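PDB 3F8H: putative polyketide cyclase from Silicibacter sp. TM1040, which is of uncharacterised function but, as a member of the SnoaL-like family, may act as a polyketide cyclase or bind a small organic ligand in its pocket. Local coordinates for residues E107-E111 / W144-S149; L119-F124 / T136-N140. All blocks are in the same frame, centred on the assembly; numbering follows the deposited sequence.

Interaction 1 of 2, residues E107-E111 / W144-S149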
loop_
_atom_site.group_PDB
_atom_site.type_symbol
_atom_site.label_atom_id
_atom_site.label_comp_id
_atom_site.label_asym_id
_atom_site.label_seq_id
_atom_site.Cartn_x
_atom_site.Cartn_y
_atom_site.Cartn_z
ATOM N N GLU A 107 20.775 -3.894 -8.170
ATOM C CA GLU A 107 21.553 -4.588 -7.127
ATOM C C GLU A 107 20.728 -5.394 -6.153
ATOM O O GLU A 107 19.941 -4.866 -5.376
ATOM C CB GLU A 107 22.397 -3.578 -6.329
ATOM N N GLY A 108 20.941 -6.696 -6.188
ATOM C CA GLY A 108 20.271 -7.594 -5.249
ATOM C C GLY A 108 19.013 -8.210 -5.801
ATOM O O GLY A 108 18.423 -9.079 -5.194
ATOM N N LEU A 109 18.608 -7.723 -6.955
ATOM C CA LEU A 109 17.431 -8.253 -7.645
ATOM C C LEU A 109 17.890 -9.183 -8.770
ATOM O O LEU A 109 19.075 -9.243 -9.062
ATOM C CB LEU A 109 16.555 -7.116 -8.121
ATOM C CG LEU A 109 15.821 -6.548 -6.916
ATOM C CD1 LEU A 109 15.002 -5.302 -7.279
ATOM C CD2 LEU A 109 14.919 -7.666 -6.340
ATOM N N PRO A 110 16.977 -9.953 -9.379
ATOM C CA PRO A 110 17.522 -10.819 -10.416
ATOM C C PRO A 110 18.099 -10.107 -11.613
ATOM O O PRO A 110 17.949 -8.900 -11.799
ATOM C CB PRO A 110 16.331 -11.655 -10.865
ATOM C CG PRO A 110 15.331 -11.561 -9.758
ATOM C CD PRO A 110 15.576 -10.265 -9.051
ATOM N N GLU A 111 18.728 -10.907 -12.452
ATOM C CA GLU A 111 19.385 -10.383 -13.644
ATOM C C GLU A 111 18.368 -9.844 -14.621
ATOM O O GLU A 111 17.359 -10.469 -14.908
ATOM C CB GLU A 111 20.244 -11.449 -14.314
ATOM C CG GLU A 111 20.983 -10.964 -15.574
ATOM C CD GLU A 111 21.714 -12.096 -16.298
ATOM O OE1 GLU A 111 21.970 -13.136 -15.664
ATOM O OE2 GLU A 111 22.035 -11.944 -17.498
ATOM N N TRP A 144 6.820 -10.044 -8.041
ATOM C CA TRP A 144 7.641 -9.425 -9.069
ATOM C C TRP A 144 8.835 -10.308 -9.418
ATOM O O TRP A 144 9.141 -10.507 -10.587
ATOM C CB TRP A 144 8.115 -8.016 -8.694
ATOM C CG TRP A 144 8.930 -7.386 -9.808
ATOM C CD1 TRP A 144 8.448 -6.772 -10.944
ATOM C CD2 TRP A 144 10.357 -7.333 -9.905
ATOM N NE1 TRP A 144 9.502 -6.364 -11.747
ATOM C CE2 TRP A 144 10.676 -6.683 -11.121
ATOM C CE3 TRP A 144 11.397 -7.780 -9.088
ATOM C CZ2 TRP A 144 11.979 -6.469 -11.525
ATOM C CZ3 TRP A 144 12.685 -7.554 -9.491
ATOM C CH2 TRP A 144 12.966 -6.912 -10.706
ATOM N N ILE A 145 9.482 -10.829 -8.391
ATOM C CA ILE A 145 10.675 -11.649 -8.554
ATOM C C ILE A 145 10.345 -12.907 -9.320
ATOM O O ILE A 145 11.143 -13.407 -10.143
ATOM C CB ILE A 145 11.324 -12.029 -7.201
ATOM C CG1 ILE A 145 11.979 -10.777 -6.590
ATOM C CG2 ILE A 145 12.361 -13.141 -7.398
ATOM C CD1 ILE A 145 12.629 -11.033 -5.266
ATOM N N LYS A 146 9.141 -13.390 -9.061
ATOM C CA LYS A 146 8.664 -14.602 -9.712
ATOM C C LYS A 146 8.503 -14.314 -11.210
ATOM O O LYS A 146 8.986 -15.049 -12.059
ATOM C CB LYS A 146 7.342 -15.074 -9.088
ATOM C CG LYS A 146 6.737 -16.271 -9.767
ATOM N N GLN A 147 7.887 -13.181 -11.504
ATOM C CA GLN A 147 7.625 -12.788 -12.890
ATOM C C GLN A 147 8.898 -12.652 -13.726
ATOM O O GLN A 147 8.949 -13.116 -14.847
ATOM C CB GLN A 147 6.830 -11.473 -12.970
ATOM C CG GLN A 147 5.376 -11.571 -12.544
ATOM C CD GLN A 147 4.598 -10.305 -12.806
ATOM O OE1 GLN A 147 4.643 -9.769 -13.896
ATOM N NE2 GLN A 147 3.841 -9.830 -11.798
ATOM N N VAL A 148 9.916 -12.012 -13.169
ATOM C CA VAL A 148 11.159 -11.729 -13.923
ATOM C C VAL A 148 12.153 -12.860 -13.922
ATOM O O VAL A 148 13.119 -12.870 -14.695
ATOM C CB VAL A 148 11.853 -10.400 -13.489
ATOM C CG1 VAL A 148 10.963 -9.226 -13.840
ATOM C CG2 VAL A 148 12.218 -10.398 -12.019
ATOM N N SER A 149 11.891 -13.827 -13.065
ATOM C CA SER A 149 12.789 -14.976 -12.938
ATOM C C SER A 149 12.335 -16.063 -13.899
ATOM O O SER A 149 13.045 -17.031 -14.159
ATOM C CB SER A 149 12.775 -15.524 -11.515
ATOM O OG SER A 149 13.245 -14.569 -10.590
HETATM O O HOH W 1 16.540 -12.859 -14.485
#
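Pro110 and Ser149 mark the closest backbone approach, 6.8 Å between Pro110 CA and Ser149 CA, where the loop 107-111 passes the 144-149 part of helix 141-149; no direct hydrogen bond joins the two, and side chains fill the gap. Leu109 and Pro110 supply the loop's half of the contact. Both methyls of Leu109 reach Trp144 CZ3: CD2, 3.9 Å from it, lies at the ring edge near the plane, and CD1 higher on the same side, with Pro110 CD on the other. Trp144 can reach across because its CG stands anti to the backbone N (chi1 -178°), sending the indole out from the helix toward the loop. Pro110 faces residues further along the helix. Its CD comes obliquely to Trp144 CZ3 at 4.0 Å, while CG drops among Ile145 and, a turn later, Val148 and Ser149, 4.1 Å from Ile145 CG2 and 4.0 Å from Val148 CG2. That same Val148 methyl lies over one face of the indole, offset toward its rim, so proline and valine lie side by side on that side of the ring. The polar link is indirect: a water donates to Glu111 O at 2.6 Å and, weakly, to Val148 O. Gln115 NE2 bonds to both of these carbonyls as well, giving the loop and the helix a shared protein donor. The contact joins the loop between strands 91-102 and 115-128 to helix 141-149: Trp144 makes edge-to-face contacts with Tyr102 and Tyr117, Leu109 and Trp144 both touch Tyr74 of strand 74-85, and Val148 packs on Tyr117 of strand 115-128.

Interaction 2 of 2, residues L119-F124 / T136-N140; sequences LPAGSF and TTYYN. With ACT (acetate ion), chain G.
Gly122 and Tyr138 form a hydrogen-bonded pair in the antiparallel ladder between strands 119-124 and 136-139, which run at 158° to each other. Tyr138 N gives the shorter bond, 2.6 Å to Gly122 O and nearly straight; the return bond from Gly122 N reaches Tyr138 O at 2.9 Å, tilted somewhat from the carbonyl plane. Phe124 and Thr136 repeat the reciprocal pattern, and Ser123 CA adds a CA-H...O contact to Thr136 O. Beyond the regular ladder, a water accepts a hydrogen bond from Asn140 N and donates one to Pro120 O, bridging the strands where they part.

Among polar side chains, Ser123 OG and Thr137 OG1 share a hydrogen bond of 2.7 Å across their non-hydrogen-bonded pair. Each oxygen stands anti to its own carbonyl carbon (chi1 -62° and -66°), which brings the two hydroxyls together on one face; Ser123 OG also bonds Tyr96 OH.

Apolar contacts occupy both faces. Opposite the hydroxyls, Phe124 and Tyr138 cross at about a right angle, with Phe124 CD2 3.8 Å from Tyr138 CE2 at the edge of the tyrosine ring. On the hydroxyl side, Ala121 CB meets Tyr139 CB at 4.0 Å.

A bound acetate, probably from the crystallisation liquor, makes both kinds of contact: it accepts a weak bond from Tyr139 N and lays its methyl over one face of the Tyr139 ring.

This is the hairpin of strands 115-128 and 131-139. Strand 91-102 bonds the far edge of 119-124, helix 141-149 starts after its N-cap Asn140, and Phe124 meets Phe124 of the second subunit.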
loop_
_atom_site.group_PDB
_atom_site.type_symbol
_atom_site.label_atom_id
_atom_site.label_comp_id
_atom_site.label_asym_id
_atom_site.label_seq_id
_atom_site.Cartn_x
_atom_site.Cartn_y
_atom_site.Cartn_z
ATOM N N LEU A 119 2.115 -5.626 -12.517
ATOM C CA LEU A 119 1.696 -5.859 -11.156
ATOM C C LEU A 119 1.096 -4.647 -10.496
ATOM O O LEU A 119 1.420 -3.508 -10.827
ATOM C CB LEU A 119 2.854 -6.394 -10.313
ATOM C CG LEU A 119 3.933 -5.410 -9.940
ATOM C CD1 LEU A 119 4.831 -6.046 -8.930
ATOM C CD2 LEU A 119 4.681 -4.951 -11.154
ATOM N N PRO A 120 0.200 -4.909 -9.555
ATOM C CA PRO A 120 -0.428 -3.872 -8.805
ATOM C C PRO A 120 0.561 -3.279 -7.847
ATOM O O PRO A 120 1.530 -3.923 -7.482
ATOM C CB PRO A 120 -1.543 -4.596 -8.042
ATOM C CG PRO A 120 -1.492 -6.003 -8.434
ATOM C CD PRO A 120 -0.330 -6.251 -9.256
ATOM N N ALA A 121 0.302 -2.033 -7.497
ATOM C CA ALA A 121 1.078 -1.310 -6.513
ATOM C C ALA A 121 0.195 -0.265 -5.898
ATOM O O ALA A 121 -0.903 0.094 -6.405
ATOM C CB ALA A 121 2.365 -0.639 -7.112
ATOM N N GLY A 122 0.679 0.179 -4.763
ATOM C CA GLY A 122 0.040 1.242 -3.996
ATOM C C GLY A 122 1.020 2.196 -3.336
ATOM O O GLY A 122 2.096 1.798 -2.826
ATOM N N SER A 123 0.620 3.469 -3.326
ATOM C CA SER A 123 1.410 4.524 -2.699
ATOM C C SER A 123 0.604 5.379 -1.729
ATOM O O SER A 123 -0.585 5.617 -1.906
ATOM C CB SER A 123 2.019 5.448 -3.759
ATOM O OG SER A 123 2.925 4.791 -4.655
ATOM N N PHE A 124 1.301 5.804 -0.686
ATOM C CA PHE A 124 0.746 6.705 0.318
ATOM C C PHE A 124 1.626 7.932 0.431
ATOM O O PHE A 124 2.856 7.866 0.322
ATOM C CB PHE A 124 0.615 6.010 1.648
ATOM C CG PHE A 124 -0.342 4.857 1.623
ATOM C CD1 PHE A 124 -1.718 5.065 1.789
ATOM C CD2 PHE A 124 0.108 3.567 1.357
ATOM C CE1 PHE A 124 -2.610 3.968 1.744
ATOM C CE2 PHE A 124 -0.789 2.480 1.303
ATOM C CZ PHE A 124 -2.117 2.671 1.482
ATOM N N THR A 136 5.585 6.831 0.155
ATOM C CA THR A 136 5.830 5.404 0.449
ATOM C C THR A 136 5.099 4.588 -0.602
ATOM O O THR A 136 3.981 4.872 -0.930
ATOM C CB THR A 136 5.361 4.898 1.844
ATOM O OG1 THR A 136 5.690 5.844 2.878
ATOM C CG2 THR A 136 6.070 3.595 2.141
ATOM N N THR A 137 5.771 3.569 -1.131
ATOM C CA THR A 137 5.209 2.721 -2.186
ATOM C C THR A 137 5.348 1.273 -1.828
ATOM O O THR A 137 6.370 0.837 -1.291
ATOM C CB THR A 137 5.840 3.068 -3.531
ATOM O OG1 THR A 137 5.441 4.417 -3.884
ATOM C CG2 THR A 137 5.367 2.097 -4.629
ATOM N N TYR A 138 4.269 0.547 -2.034
ATOM C CA TYR A 138 4.254 -0.885 -1.741
ATOM C C TYR A 138 3.847 -1.682 -2.952
ATOM O O TYR A 138 3.072 -1.232 -3.831
ATOM C CB TYR A 138 3.239 -1.198 -0.649
ATOM C CG TYR A 138 3.441 -0.542 0.693
ATOM C CD1 TYR A 138 4.362 -1.032 1.600
ATOM C CD2 TYR A 138 2.608 0.478 1.099
ATOM C CE1 TYR A 138 4.503 -0.461 2.838
ATOM C CE2 TYR A 138 2.737 1.057 2.321
ATOM C CZ TYR A 138 3.693 0.603 3.187
ATOM O OH TYR A 138 3.777 1.180 4.418
ATOM N N TYR A 139 4.346 -2.891 -2.973
ATOM C CA TYR A 139 3.978 -3.863 -4.022
ATOM C C TYR A 139 4.449 -5.233 -3.607
ATOM O O TYR A 139 5.256 -5.381 -2.657
ATOM C CB TYR A 139 4.569 -3.435 -5.374
ATOM C CG TYR A 139 6.056 -3.363 -5.275
ATOM C CD1 TYR A 139 6.828 -4.485 -5.537
ATOM C CD2 TYR A 139 6.689 -2.203 -4.880
ATOM C CE1 TYR A 139 8.183 -4.462 -5.413
ATOM C CE2 TYR A 139 8.067 -2.162 -4.742
ATOM C CZ TYR A 139 8.797 -3.302 -5.008
ATOM O OH TYR A 139 10.151 -3.291 -4.900
ATOM N N ASN A 140 3.917 -6.245 -4.276
ATOM C CA ASN A 140 4.303 -7.647 -3.999
ATOM C C ASN A 140 5.637 -7.979 -4.646
ATOM O O ASN A 140 5.719 -8.376 -5.814
ATOM C CB ASN A 140 3.195 -8.627 -4.401
ATOM C CG ASN A 140 3.392 -10.020 -3.810
ATOM O OD1 ASN A 140 4.525 -10.465 -3.617
ATOM N ND2 ASN A 140 2.279 -10.734 -3.564
HETATM C C ACT G . 7.459 -3.195 -0.649
HETATM O O ACT G . 6.253 -3.383 -0.300
HETATM O OXT ACT G . 7.883 -1.978 -0.660
HETATM C CH3 ACT G . 8.351 -4.348 -1.034
HETATM O O HOH W 2 1.935 -6.231 -6.291
#

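Interaction 2 builds the hairpin in the body of the sheet, and interaction 1 joins the loop between strands 91-102 and 115-128 to helix 141-149, which follows straight on from strand 131-139. Their centres lie about 17 Å apart, yet they touch: Leu119 CD1 packs 3.8 Å from Trp144 CB, and Leu119 CB lies 3.9 Å from Gln147 NE2. Leu119, at the start of 119-124, thus joins the hairpin to the helix. (4R)-2-methylpentane-2,4-diol, probably from the crystallisation liquor, is bound about 3 Å from the side chain of Trp144 and also about 4 Å from that of Tyr139; its (4S) isomer is near Thr137. These positions may mark a ligand pocket bordered by both contacts.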